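Local coordinates for protein beta-glucuronidase (uncultured Clostridium sp., PDB 6U7J) that probably hydrolyses beta-glucuronides, including those of estrogens, as a gut bacterial glycosyl hydrolase of family 2, at residues G99-T102 with H103-I107; A126-T129 with E130-E134; E217-T220 with N221-K225; K580-A583 with F584-E588. One frame throughout, in Å; residues are numbered along the deposited sequence.

In the fold
All four contacts are local and follow one another along the chain; none nests in or crosses another. Interaction 1 turns the loop after strand 93-98 into strand 104-109. Interaction 2 closes the turn at the end of strand 124-127, before strand 135-144. Both belong to the sugar-binding domain and reach the same sheet, with centres about 19 Å apart. Interaction 3 begins the loop from strand 211-220 to strand 227-232 and joins the two sheets of the next, immunoglobulin-like domain. Interaction 4 forms the first turns of helix 581-592 in the TIM barrel region. Its centre lies about 52 Å from that of interaction 3, on the opposite side of the chain's centre.

Interaction 1: residues G99-T102 with H103-I107; sequences GSVT and HHAVI
Thr-102 and His-103 are joined by a cis peptide bond, which brings Thr-102 CA to 2.9 Å from His-103 CA. This bends the chain sharply between the loop after strand 93-98 and the start of strand 104-109. Cis bonds before a residue other than proline are rare. Just beyond the bend, His-103 and His-104 both face Gly-144 of strand 135-144, a classic beta bulge.

The Thr-102 methyl lies over the imidazole of His-103. Thr-102 CG2 stands 3.7 Å from the centroid of the His-103 ring, 11° off the ring normal. This is a CH-pi contact, centred on the face. The torsion of Thr-102 (chi1 -48°) turns CG2 away from the backbone N and over the ring, while OG1 is left to bond to Gly-120 O. The far end of the ring is held too, since His-103 NE2 is hydrogen-bonded to Asn-180 OD1. The next imidazole, of His-104, has His-103 CB over one face and bonds through NE2 to Ile-146 O.

Apolar groups meet at the inner side of the bend. Val-101 CG1 lies 3.6 Å from Ala-105 CB, and Phe-124 packs on both residues. Val-101 chi1 of 171° sets CG1 beside its own carbonyl carbon, facing Ala-105.

The chemistry across the bend is thus methyl on ring and methyl on methyl. The polar ends point to other parts of the sugar-binding domain. The methyl on its face and the bond at NE2 together should restrict rotation of the His-103 ring.

Interaction 2: residues A126-T129 with E130-E134; sequences ADVT and EMANE
Asp-127 is joined to Glu-130 through a water, which donates to Asp-127 OD1 and accepts from Glu-130 N at 2.8 Å. Its carboxylate reaches forward to Thr-129. Asp-127 OD1 accepts from Thr-129 N at 3.0 Å, on the anti side, and from Thr-129 OG1 at 2.5 Å, on the syn side. Both donors come from the same face, tilted about 30° from the carboxylate plane.

Val-128 follows, with two bonds to its carbonyl. Val-128 O accepts from Met-131 N at 3.0 Å and from Ala-132 N at 3.1 Å. The Ala-132 donor lies in the carbonyl plane; the Met-131 donor sits well above it. The side chains meet loosely, with Val-128 CG2 4.2 Å from Ala-132 CB.

Thr-129 comes last. Its chi1 of -47° sets OG1 toward Asp-127 and leaves CG2 3.9 Å from Glu-130 OE2. The same hydroxyl bonds to Leu-94 N of strand 93-98.

An Asx turn at Asp-127 therefore leads into a type I turn over residues 128-131, where strand 124-127 of the sugar-binding domain ends and the loop to strand 135-144 begins.

Interaction 3: residues E217-T220 with N221-K225; sequences EIKT and NAEEK
Thr-220 turns its hydroxyl forward along the chain, over the start of the loop. Thr-220 OG1 accepts from Ala-222 N at 3.0 Å, with an N-H...O angle of 160°. The side-chain torsion makes this possible: chi1 of 81° places OG1 between the backbone N and the carbonyl carbon, next to the peptides that follow. The Thr-220 and Ala-222 side chains scarcely meet, as OG1 is 4.4 Å from Ala-222 CB. Both instead pack on Phe-271 of strand 265-271.

A side-chain oxygen accepting from the backbone N two residues on defines an ST turn. Here it ends strand 211-220 in the second domain, which has the immunoglobulin-like sandwich expected of family 2 enzymes. The loop then leaves the three-stranded sheet for strand 227-232 of the four-stranded one.

Glu-223 folds back over the backbone of the turn. Its chain bends at chi2 (-137°), and Glu-223 OE1 comes to 3.7 Å from Thr-220 O. It crosses Lys-219 at a slant, touching the aliphatic part: Glu-223 OE1 is 4.2 Å from Lys-219 CG. The charges do not meet, for Lys-219 NZ stays 6.4 Å from Glu-223 OE1.

Asn-221 points away from this group. Asn-221 OD1 is bonded to Tyr-197 N and ND2 to Lys-195 O, so both ends of the amide grip the chain leading into strand 198-208.

Interaction 4: residues K580-A583 with F584-E588; sequences KTAA and FAIRE
The Phe-584 ring meets Thr-581 at its edge: Thr-581 O lies in the ring plane, 3.8 Å from Phe-584 CD2. Lys-580 O is also near, 3.9 Å from the same CD2, but approaches obliquely. Trp-331 of helix 319-332 makes an edge-to-face stack with this ring, and a second subunit packs here too, its Glu-526 on Phe-584 and its Thr-581 on Thr-581 of this chain.

The torsion of Phe-584 (chi1 -71°) swings CG away from the carbonyl carbon and back along the first turn, which brings the ring edge to the two carbonyl oxygens. Thr-581 O also accepts from Phe-584 N at 3.0 Å.

The regular helix bonds follow. Ile-586 N donates to Ala-582 O at 2.9 Å, almost straight at 175°, and Arg-587 N donates to Ala-583 O at 2.9 Å. The Ile-586 side chain lies alongside this part of the helix. Ile-586 CD1 sits 3.4 Å from Ala-582 O and 4.2 Å from Ala-582 CB.

Lys-580 NZ bonds to Thr-511 O and Gly-571 O and forms a salt bridge with Asp-555, while Thr-581 N bonds to Glu-525 OE1, a carboxylate that would suit the partial positive charge of the helix start. The start of helix 581-592 is thus held by polar bonds, while one side, with Ala-583, Phe-584 and Ile-586, packs on Trp-331 and Ile-332 of helix 319-332.

Interaction 1: residues G99-T102 with H103-I107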
ATOM      1  N   GLY B  99      28.640 -19.682  15.826  1.00 30.73           N
ATOM      2  CA  GLY B  99      27.345 -19.667  16.491  1.00 32.49           C
ATOM      3  C   GLY B  99      26.353 -20.573  15.794  1.00 32.30           C
ATOM      4  O   GLY B  99      25.533 -21.239  16.440  1.00 30.27           O
ATOM      5  N   SER B 100      26.432 -20.624  14.466  1.00 28.44           N
ATOM      6  CA  SER B 100      25.661 -21.549  13.654  1.00 29.66           C
ATOM      7  C   SER B 100      26.058 -21.373  12.192  1.00 31.11           C
ATOM      8  O   SER B 100      26.494 -20.294  11.785  1.00 31.06           O
ATOM      9  CB  SER B 100      24.151 -21.326  13.826  1.00 31.25           C
ATOM     10  OG  SER B 100      23.748 -20.148  13.166  1.00 29.10           O
ATOM     11  N   VAL B 101      25.930 -22.444  11.419  1.00 32.43           N
ATOM     12  CA  VAL B 101      26.079 -22.446   9.968  1.00 32.31           C
ATOM     13  C   VAL B 101      24.916 -23.262   9.436  1.00 31.63           C
ATOM     14  O   VAL B 101      24.730 -24.411   9.848  1.00 29.27           O
ATOM     15  CB  VAL B 101      27.421 -23.054   9.511  1.00 29.24           C
ATOM     16  CG1 VAL B 101      27.441 -23.244   8.002  1.00 29.11           C
ATOM     17  CG2 VAL B 101      28.586 -22.194   9.961  1.00 28.64           C
ATOM     18  N   THR B 102      24.130 -22.680   8.535  1.00 31.06           N
ATOM     19  CA  THR B 102      22.844 -23.236   8.126  1.00 28.58           C
ATOM     20  C   THR B 102      22.932 -23.735   6.691  1.00 31.54           C
ATOM     21  O   THR B 102      23.079 -22.927   5.767  1.00 29.24           O
ATOM     22  CB  THR B 102      21.766 -22.160   8.244  1.00 31.33           C
ATOM     23  OG1 THR B 102      21.873 -21.529   9.526  1.00 31.37           O
ATOM     24  CG2 THR B 102      20.383 -22.742   8.046  1.00 25.06           C
ATOM     25  N   HIS B 103      22.791 -25.046   6.478  1.00 32.05           N
ATOM     26  CA  HIS B 103      22.490 -26.053   7.494  1.00 30.47           C
ATOM     27  C   HIS B 103      23.705 -26.896   7.867  1.00 33.79           C
ATOM     28  O   HIS B 103      23.824 -27.360   9.001  1.00 34.34           O
ATOM     29  CB  HIS B 103      21.407 -27.002   6.987  1.00 30.11           C
ATOM     30  CG  HIS B 103      20.061 -26.364   6.828  1.00 33.73           C
ATOM     31  ND1 HIS B 103      19.201 -26.174   7.889  1.00 30.50           N
ATOM     32  CD2 HIS B 103      19.418 -25.898   5.731  1.00 31.68           C
ATOM     33  CE1 HIS B 103      18.084 -25.622   7.454  1.00 30.57           C
ATOM     34  NE2 HIS B 103      18.189 -25.442   6.148  1.00 31.88           N
ATOM     35  N   HIS B 104      24.590 -27.097   6.890  1.00 30.63           N
ATOM     36  CA  HIS B 104      25.718 -28.015   6.986  1.00 34.25           C
ATOM     37  C   HIS B 104      27.021 -27.271   6.737  1.00 33.50           C
ATOM     38  O   HIS B 104      27.086 -26.400   5.865  1.00 29.77           O
ATOM     39  CB  HIS B 104      25.577 -29.154   5.964  1.00 32.52           C
ATOM     40  CG  HIS B 104      24.225 -29.793   5.965  1.00 35.00           C
ATOM     41  ND1 HIS B 104      23.703 -30.426   7.072  1.00 35.77           N
ATOM     42  CD2 HIS B 104      23.281 -29.884   4.998  1.00 35.42           C
ATOM     43  CE1 HIS B 104      22.499 -30.886   6.783  1.00 36.03           C
ATOM     44  NE2 HIS B 104      22.217 -30.567   5.533  1.00 29.99           N
ATOM     45  N   ALA B 105      28.067 -27.627   7.489  1.00 32.45           N
ATOM     46  CA  ALA B 105      29.338 -26.921   7.402  1.00 31.80           C
ATOM     47  C   ALA B 105      30.503 -27.888   7.229  1.00 35.42           C
ATOM     48  O   ALA B 105      30.540 -28.962   7.837  1.00 40.41           O
ATOM     49  CB  ALA B 105      29.583 -26.065   8.648  1.00 29.33           C
ATOM     50  N   VAL B 106      31.458 -27.491   6.401  1.00 34.79           N
ATOM     51  CA  VAL B 106      32.794 -28.084   6.378  1.00 36.31           C
ATOM     52  C   VAL B 106      33.773 -26.932   6.541  1.00 32.54           C
ATOM     53  O   VAL B 106      33.790 -26.012   5.716  1.00 33.12           O
ATOM     54  CB  VAL B 106      33.073 -28.871   5.084  1.00 34.60           C
ATOM     55  CG1 VAL B 106      34.401 -29.658   5.196  1.00 37.08           C
ATOM     56  CG2 VAL B 106      31.942 -29.832   4.791  1.00 32.00           C
ATOM     57  N   ILE B 107      34.556 -26.965   7.614  1.00 30.60           N
ATOM     58  CA  ILE B 107      35.463 -25.887   7.994  1.00 30.96           C
ATOM     59  C   ILE B 107      36.878 -26.276   7.584  1.00 37.27           C
ATOM     60  O   ILE B 107      37.361 -27.351   7.967  1.00 35.88           O
ATOM     61  CB  ILE B 107      35.410 -25.629   9.509  1.00 27.80           C
ATOM     62  CG1 ILE B 107      33.975 -25.422  10.000  1.00 34.04           C
ATOM     63  CG2 ILE B 107      36.356 -24.485   9.888  1.00 29.90           C
ATOM     64  CD1 ILE B 107      33.127 -24.518   9.142  1.00 33.42           C
TER

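Interaction 2: residues A126-T129 with E130-E134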
ATOM      1  N   ALA B 126      36.012 -25.676  17.137  1.00 34.07           N
ATOM      2  CA  ALA B 126      37.186 -26.479  16.823  1.00 34.23           C
ATOM      3  C   ALA B 126      38.363 -25.915  17.598  1.00 36.66           C
ATOM      4  O   ALA B 126      38.593 -24.703  17.568  1.00 36.58           O
ATOM      5  CB  ALA B 126      37.498 -26.468  15.321  1.00 32.49           C
ATOM      6  N   ASP B 127      39.083 -26.783  18.307  1.00 33.38           N
ATOM      7  CA  ASP B 127      40.329 -26.392  18.954  1.00 36.27           C
ATOM      8  C   ASP B 127      41.398 -26.292  17.875  1.00 36.55           C
ATOM      9  O   ASP B 127      41.719 -27.294  17.236  1.00 41.36           O
ATOM     10  CB  ASP B 127      40.706 -27.426  20.024  1.00 42.12           C
ATOM     11  CG  ASP B 127      41.905 -27.003  20.870  1.00 42.98           C
ATOM     12  OD1 ASP B 127      42.975 -26.697  20.311  1.00 45.26           O
ATOM     13  OD2 ASP B 127      41.790 -26.988  22.111  1.00 50.84           O
ATOM     14  N   VAL B 128      41.924 -25.096  17.638  1.00 36.29           N
ATOM     15  CA  VAL B 128      42.949 -24.906  16.617  1.00 40.80           C
ATOM     16  C   VAL B 128      44.306 -24.572  17.236  1.00 38.44           C
ATOM     17  O   VAL B 128      45.171 -24.015  16.558  1.00 36.88           O
ATOM     18  CB  VAL B 128      42.542 -23.825  15.604  1.00 39.28           C
ATOM     19  CG1 VAL B 128      41.277 -24.227  14.881  1.00 39.16           C
ATOM     20  CG2 VAL B 128      42.389 -22.485  16.310  1.00 34.62           C
ATOM     21  N   THR B 129      44.497 -24.892  18.516  1.00 36.74           N
ATOM     22  CA  THR B 129      45.724 -24.521  19.221  1.00 40.74           C
ATOM     23  C   THR B 129      46.976 -24.972  18.481  1.00 40.96           C
ATOM     24  O   THR B 129      47.945 -24.216  18.371  1.00 43.39           O
ATOM     25  CB  THR B 129      45.722 -25.119  20.629  1.00 43.56           C
ATOM     26  OG1 THR B 129      44.451 -24.881  21.249  1.00 38.74           O
ATOM     27  CG2 THR B 129      46.836 -24.507  21.463  1.00 45.33           C
ATOM     28  N   GLU B 130      46.983 -26.197  17.972  1.00 38.43           N
ATOM     29  CA  GLU B 130      48.181 -26.730  17.342  1.00 49.34           C
ATOM     30  C   GLU B 130      48.181 -26.563  15.827  1.00 52.27           C
ATOM     31  O   GLU B 130      49.114 -27.030  15.166  1.00 53.84           O
ATOM     32  CB  GLU B 130      48.367 -28.204  17.717  1.00 48.80           C
ATOM     33  CG  GLU B 130      48.584 -28.473  19.227  1.00 53.34           C
ATOM     34  CD  GLU B 130      49.700 -27.627  19.879  1.00 57.51           C
ATOM     35  OE1 GLU B 130      50.737 -27.345  19.226  1.00 59.05           O
ATOM     36  OE2 GLU B 130      49.542 -27.252  21.069  1.00 62.63           O
ATOM     37  N   MET B 131      47.181 -25.901  15.257  1.00 44.81           N
ATOM     38  CA  MET B 131      47.093 -25.826  13.808  1.00 45.25           C
ATOM     39  C   MET B 131      47.161 -24.420  13.242  1.00 47.15           C
ATOM     40  O   MET B 131      47.531 -24.261  12.072  1.00 45.14           O
ATOM     41  CB  MET B 131      45.803 -26.484  13.325  1.00 52.42           C
ATOM     42  CG  MET B 131      45.435 -27.708  14.128  1.00 54.00           C
ATOM     43  SD  MET B 131      43.999 -28.479  13.383  1.00 71.68           S
ATOM     44  CE  MET B 131      42.892 -28.569  14.775  1.00 52.16           C
ATOM     45  N   ALA B 132      46.789 -23.402  14.010  1.00 42.98           N
ATOM     46  CA  ALA B 132      46.814 -22.047  13.488  1.00 45.88           C
ATOM     47  C   ALA B 132      48.216 -21.472  13.616  1.00 44.12           C
ATOM     48  O   ALA B 132      48.923 -21.731  14.595  1.00 53.00           O
ATOM     49  CB  ALA B 132      45.804 -21.168  14.225  1.00 43.45           C
ATOM     50  N   ASN B 133      48.628 -20.711  12.615  1.00 41.46           N
ATOM     51  CA  ASN B 133      49.907 -20.024  12.674  1.00 43.61           C
ATOM     52  C   ASN B 133      49.757 -18.703  13.408  1.00 44.06           C
ATOM     53  O   ASN B 133      48.686 -18.086  13.416  1.00 40.53           O
ATOM     54  CB  ASN B 133      50.468 -19.740  11.275  1.00 42.46           C
ATOM     55  CG  ASN B 133      50.052 -20.768  10.258  1.00 49.03           C
ATOM     56  OD1 ASN B 133      50.243 -21.971  10.458  1.00 52.84           O
ATOM     57  ND2 ASN B 133      49.482 -20.303   9.145  1.00 54.69           N
ATOM     58  N   GLU B 134      50.857 -18.260  14.006  1.00 41.98           N
ATOM     59  CA  GLU B 134      50.962 -16.871  14.420  1.00 42.45           C
ATOM     60  C   GLU B 134      50.830 -15.969  13.199  1.00 41.67           C
ATOM     61  O   GLU B 134      51.346 -16.269  12.121  1.00 42.01           O
ATOM     62  CB  GLU B 134      52.299 -16.632  15.122  1.00 45.33           C
ATOM     63  CG  GLU B 134      52.451 -15.252  15.728  1.00 46.48           C
ATOM     64  CD  GLU B 134      53.805 -15.073  16.400  1.00 52.20           C
ATOM     65  OE1 GLU B 134      54.009 -15.638  17.499  1.00 48.52           O
ATOM     66  OE2 GLU B 134      54.661 -14.362  15.825  1.00 53.39           O
TER
HETATM   67  O   HOH W   1      44.813 -27.887  17.960  1.00 43.97           O

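Interaction 3: residues E217-T220 with N221-K225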
ATOM      1  N   GLU B 217      27.839 -27.900  39.396  1.00 48.02           N
ATOM      2  CA  GLU B 217      28.790 -28.941  39.023  1.00 44.41           C
ATOM      3  C   GLU B 217      29.668 -28.402  37.902  1.00 47.36           C
ATOM      4  O   GLU B 217      29.157 -27.981  36.857  1.00 41.87           O
ATOM      5  CB  GLU B 217      28.072 -30.216  38.589  1.00 44.80           C
ATOM      6  CG  GLU B 217      29.000 -31.336  38.151  1.00 52.89           C
ATOM      7  CD  GLU B 217      28.238 -32.605  37.800  1.00 65.43           C
ATOM      8  OE1 GLU B 217      28.876 -33.610  37.414  1.00 64.15           O
ATOM      9  OE2 GLU B 217      26.992 -32.591  37.914  1.00 68.37           O
ATOM     10  N   ILE B 218      30.979 -28.417  38.127  1.00 43.11           N
ATOM     11  CA  ILE B 218      31.957 -27.800  37.248  1.00 41.31           C
ATOM     12  C   ILE B 218      32.873 -28.889  36.700  1.00 49.32           C
ATOM     13  O   ILE B 218      33.186 -29.864  37.392  1.00 46.71           O
ATOM     14  CB  ILE B 218      32.749 -26.714  37.997  1.00 42.31           C
ATOM     15  CG1 ILE B 218      31.774 -25.697  38.594  1.00 42.05           C
ATOM     16  CG2 ILE B 218      33.758 -26.027  37.082  1.00 38.73           C
ATOM     17  CD1 ILE B 218      32.409 -24.716  39.553  1.00 40.76           C
ATOM     18  N   LYS B 219      33.277 -28.734  35.444  1.00 45.46           N
ATOM     19  CA  LYS B 219      34.094 -29.708  34.746  1.00 44.40           C
ATOM     20  C   LYS B 219      35.291 -28.971  34.174  1.00 45.26           C
ATOM     21  O   LYS B 219      35.130 -27.946  33.510  1.00 45.33           O
ATOM     22  CB  LYS B 219      33.285 -30.400  33.646  1.00 44.83           C
ATOM     23  CG  LYS B 219      33.995 -31.479  32.847  1.00 54.20           C
ATOM     24  CD  LYS B 219      32.970 -32.157  31.893  1.00 66.60           C
ATOM     25  CE  LYS B 219      33.546 -32.511  30.506  1.00 62.01           C
ATOM     26  NZ  LYS B 219      32.905 -33.720  29.874  1.00 64.97           N
ATOM     27  N   THR B 220      36.489 -29.454  34.490  1.00 46.78           N
ATOM     28  CA  THR B 220      37.734 -28.945  33.939  1.00 44.71           C
ATOM     29  C   THR B 220      38.493 -30.083  33.269  1.00 47.89           C
ATOM     30  O   THR B 220      38.134 -31.258  33.389  1.00 50.97           O
ATOM     31  CB  THR B 220      38.617 -28.311  35.022  1.00 49.21           C
ATOM     32  OG1 THR B 220      39.318 -29.344  35.725  1.00 50.45           O
ATOM     33  CG2 THR B 220      37.798 -27.496  36.001  1.00 42.44           C
ATOM     34  N   ASN B 221      39.560 -29.720  32.556  1.00 44.52           N
ATOM     35  CA  ASN B 221      40.468 -30.700  31.983  1.00 49.35           C
ATOM     36  C   ASN B 221      41.636 -31.030  32.918  1.00 48.89           C
ATOM     37  O   ASN B 221      42.659 -31.532  32.448  1.00 49.73           O
ATOM     38  CB  ASN B 221      40.989 -30.221  30.621  1.00 42.41           C
ATOM     39  CG  ASN B 221      41.903 -29.013  30.727  1.00 40.19           C
ATOM     40  OD1 ASN B 221      41.748 -28.180  31.615  1.00 44.74           O
ATOM     41  ND2 ASN B 221      42.863 -28.910  29.812  1.00 43.37           N
ATOM     42  N   ALA B 222      41.500 -30.759  34.231  1.00 52.29           N
ATOM     43  CA  ALA B 222      42.479 -31.128  35.270  1.00 56.88           C
ATOM     44  C   ALA B 222      41.730 -31.223  36.607  1.00 60.60           C
ATOM     45  O   ALA B 222      41.809 -30.345  37.477  1.00 62.70           O
ATOM     46  CB  ALA B 222      43.642 -30.135  35.339  1.00 50.62           C
ATOM     47  N   GLU B 223      40.995 -32.329  36.783  1.00 63.10           N
ATOM     48  CA  GLU B 223      40.041 -32.510  37.882  1.00 66.41           C
ATOM     49  C   GLU B 223      40.672 -32.676  39.264  1.00 73.64           C
ATOM     50  O   GLU B 223      40.139 -33.422  40.097  1.00 77.60           O
ATOM     51  CB  GLU B 223      39.163 -33.740  37.617  1.00 63.64           C
ATOM     52  CG  GLU B 223      38.576 -33.842  36.218  1.00 70.25           C
ATOM     53  CD  GLU B 223      37.107 -34.267  36.225  1.00 76.82           C
ATOM     54  OE1 GLU B 223      36.367 -33.838  35.310  1.00 73.48           O
ATOM     55  OE2 GLU B 223      36.699 -35.031  37.136  1.00 74.68           O
ATOM     56  N   GLU B 224      41.797 -32.021  39.532  1.00 67.98           N
ATOM     57  CA  GLU B 224      42.504 -32.206  40.798  1.00 70.35           C
ATOM     58  C   GLU B 224      43.176 -30.948  41.312  1.00 70.95           C
ATOM     59  O   GLU B 224      43.449 -30.872  42.516  1.00 69.99           O
ATOM     60  CB  GLU B 224      43.564 -33.312  40.685  1.00 70.77           C
ATOM     61  CG  GLU B 224      44.564 -33.135  39.539  1.00 74.15           C
ATOM     62  CD  GLU B 224      43.943 -33.326  38.163  1.00 73.48           C
ATOM     63  OE1 GLU B 224      44.500 -32.800  37.175  1.00 75.66           O
ATOM     64  OE2 GLU B 224      42.898 -34.009  38.072  1.00 72.69           O
ATOM     65  N   LYS B 225      43.473 -29.972  40.464  1.00 66.55           N
ATOM     66  CA  LYS B 225      43.916 -28.694  40.981  1.00 64.33           C
ATOM     67  C   LYS B 225      42.772 -28.028  41.739  1.00 61.14           C
ATOM     68  O   LYS B 225      41.605 -28.422  41.638  1.00 63.34           O
ATOM     69  CB  LYS B 225      44.432 -27.810  39.850  1.00 62.45           C
ATOM     70  CG  LYS B 225      45.368 -28.543  38.892  1.00 61.59           C
ATOM     71  CD  LYS B 225      46.759 -28.737  39.483  1.00 68.27           C
ATOM     72  CE  LYS B 225      47.752 -29.213  38.415  1.00 70.02           C
ATOM     73  NZ  LYS B 225      48.131 -28.132  37.444  1.00 63.94           N
TER

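Interaction 4: residues K580-A583 with F584-E588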
ATOM      1  N   LYS B 580      -0.034  -3.484  13.028  1.00 27.09           N
ATOM      2  CA  LYS B 580      -1.327  -3.374  12.369  1.00 25.72           C
ATOM      3  C   LYS B 580      -2.393  -3.098  13.436  1.00 32.75           C
ATOM      4  O   LYS B 580      -2.098  -3.097  14.636  1.00 31.57           O
ATOM      5  CB  LYS B 580      -1.616  -4.644  11.568  1.00 30.15           C
ATOM      6  CG  LYS B 580      -0.361  -5.214  10.846  1.00 31.83           C
ATOM      7  CD  LYS B 580      -0.653  -6.470  10.001  1.00 26.71           C
ATOM      8  CE  LYS B 580       0.643  -7.080   9.464  1.00 30.34           C
ATOM      9  NZ  LYS B 580       0.451  -8.399   8.791  1.00 28.50           N
ATOM     10  N   THR B 581      -3.655  -2.902  13.018  1.00 31.92           N
ATOM     11  CA  THR B 581      -4.689  -2.469  13.972  1.00 33.92           C
ATOM     12  C   THR B 581      -4.869  -3.457  15.122  1.00 31.49           C
ATOM     13  O   THR B 581      -5.017  -3.048  16.275  1.00 33.39           O
ATOM     14  CB  THR B 581      -6.041  -2.258  13.279  1.00 37.74           C
ATOM     15  OG1 THR B 581      -6.471  -3.484  12.675  1.00 45.04           O
ATOM     16  CG2 THR B 581      -5.954  -1.198  12.229  1.00 33.41           C
ATOM     17  N   ALA B 582      -4.870  -4.761  14.833  1.00 28.54           N
ATOM     18  CA  ALA B 582      -5.133  -5.737  15.883  1.00 31.37           C
ATOM     19  C   ALA B 582      -4.136  -5.629  17.039  1.00 34.59           C
ATOM     20  O   ALA B 582      -4.486  -5.937  18.185  1.00 34.07           O
ATOM     21  CB  ALA B 582      -5.115  -7.147  15.306  1.00 30.75           C
ATOM     22  N   ALA B 583      -2.910  -5.168  16.773  1.00 30.46           N
ATOM     23  CA  ALA B 583      -1.929  -5.043  17.848  1.00 33.18           C
ATOM     24  C   ALA B 583      -2.475  -4.216  19.002  1.00 32.29           C
ATOM     25  O   ALA B 583      -2.207  -4.517  20.172  1.00 34.28           O
ATOM     26  CB  ALA B 583      -0.632  -4.425  17.326  1.00 26.88           C
ATOM     27  N   PHE B 584      -3.242  -3.171  18.692  1.00 30.76           N
ATOM     28  CA  PHE B 584      -3.710  -2.259  19.726  1.00 33.31           C
ATOM     29  C   PHE B 584      -4.803  -2.902  20.567  1.00 33.54           C
ATOM     30  O   PHE B 584      -4.865  -2.686  21.782  1.00 34.81           O
ATOM     31  CB  PHE B 584      -4.193  -0.950  19.086  1.00 34.65           C
ATOM     32  CG  PHE B 584      -3.072  -0.123  18.537  1.00 33.59           C
ATOM     33  CD1 PHE B 584      -2.364   0.744  19.364  1.00 33.82           C
ATOM     34  CD2 PHE B 584      -2.681  -0.252  17.211  1.00 29.76           C
ATOM     35  CE1 PHE B 584      -1.295   1.483  18.869  1.00 32.42           C
ATOM     36  CE2 PHE B 584      -1.613   0.476  16.714  1.00 31.17           C
ATOM     37  CZ  PHE B 584      -0.916   1.343  17.545  1.00 32.63           C
ATOM     38  N   ALA B 585      -5.658  -3.710  19.940  1.00 31.87           N
ATOM     39  CA  ALA B 585      -6.664  -4.443  20.700  1.00 35.88           C
ATOM     40  C   ALA B 585      -6.020  -5.524  21.550  1.00 35.88           C
ATOM     41  O   ALA B 585      -6.386  -5.699  22.717  1.00 36.55           O
ATOM     42  CB  ALA B 585      -7.705  -5.051  19.759  1.00 32.83           C
ATOM     43  N   ILE B 586      -5.052  -6.257  20.986  1.00 29.39           N
ATOM     44  CA  ILE B 586      -4.341  -7.276  21.761  1.00 31.49           C
ATOM     45  C   ILE B 586      -3.695  -6.647  22.983  1.00 30.06           C
ATOM     46  O   ILE B 586      -3.784  -7.186  24.091  1.00 30.62           O
ATOM     47  CB  ILE B 586      -3.296  -8.004  20.890  1.00 31.59           C
ATOM     48  CG1 ILE B 586      -3.973  -8.857  19.810  1.00 30.53           C
ATOM     49  CG2 ILE B 586      -2.368  -8.867  21.744  1.00 26.64           C
ATOM     50  CD1 ILE B 586      -3.110  -9.005  18.542  1.00 31.82           C
ATOM     51  N   ARG B 587      -3.055  -5.483  22.805  1.00 30.24           N
ATOM     52  CA  ARG B 587      -2.415  -4.795  23.924  1.00 30.04           C
ATOM     53  C   ARG B 587      -3.413  -4.527  25.053  1.00 36.95           C
ATOM     54  O   ARG B 587      -3.117  -4.780  26.231  1.00 31.30           O
ATOM     55  CB  ARG B 587      -1.772  -3.483  23.455  1.00 28.02           C
ATOM     56  CG  ARG B 587      -1.115  -2.681  24.579  1.00 31.43           C
ATOM     57  CD  ARG B 587      -0.236  -1.505  24.116  1.00 29.88           C
ATOM     58  NE  ARG B 587      -0.885  -0.224  24.381  1.00 44.68           N
ATOM     59  CZ  ARG B 587      -0.437   0.727  25.196  1.00 40.55           C
ATOM     60  NH1 ARG B 587      -1.155   1.827  25.343  1.00 53.81           N
ATOM     61  NH2 ARG B 587       0.704   0.601  25.862  1.00 36.84           N
ATOM     62  N   GLU B 588      -4.601  -4.011  24.716  1.00 32.43           N
ATOM     63  CA  GLU B 588      -5.581  -3.698  25.756  1.00 37.03           C
ATOM     64  C   GLU B 588      -5.985  -4.946  26.531  1.00 33.16           C
ATOM     65  O   GLU B 588      -6.155  -4.896  27.750  1.00 35.89           O
ATOM     66  CB  GLU B 588      -6.821  -3.022  25.159  1.00 39.04           C
ATOM     67  CG  GLU B 588      -6.565  -1.604  24.637  1.00 49.32           C
ATOM     68  CD  GLU B 588      -6.110  -0.628  25.725  1.00 52.68           C
ATOM     69  OE1 GLU B 588      -6.899  -0.360  26.661  1.00 54.46           O
ATOM     70  OE2 GLU B 588      -4.965  -0.123  25.634  1.00 47.72           O
TER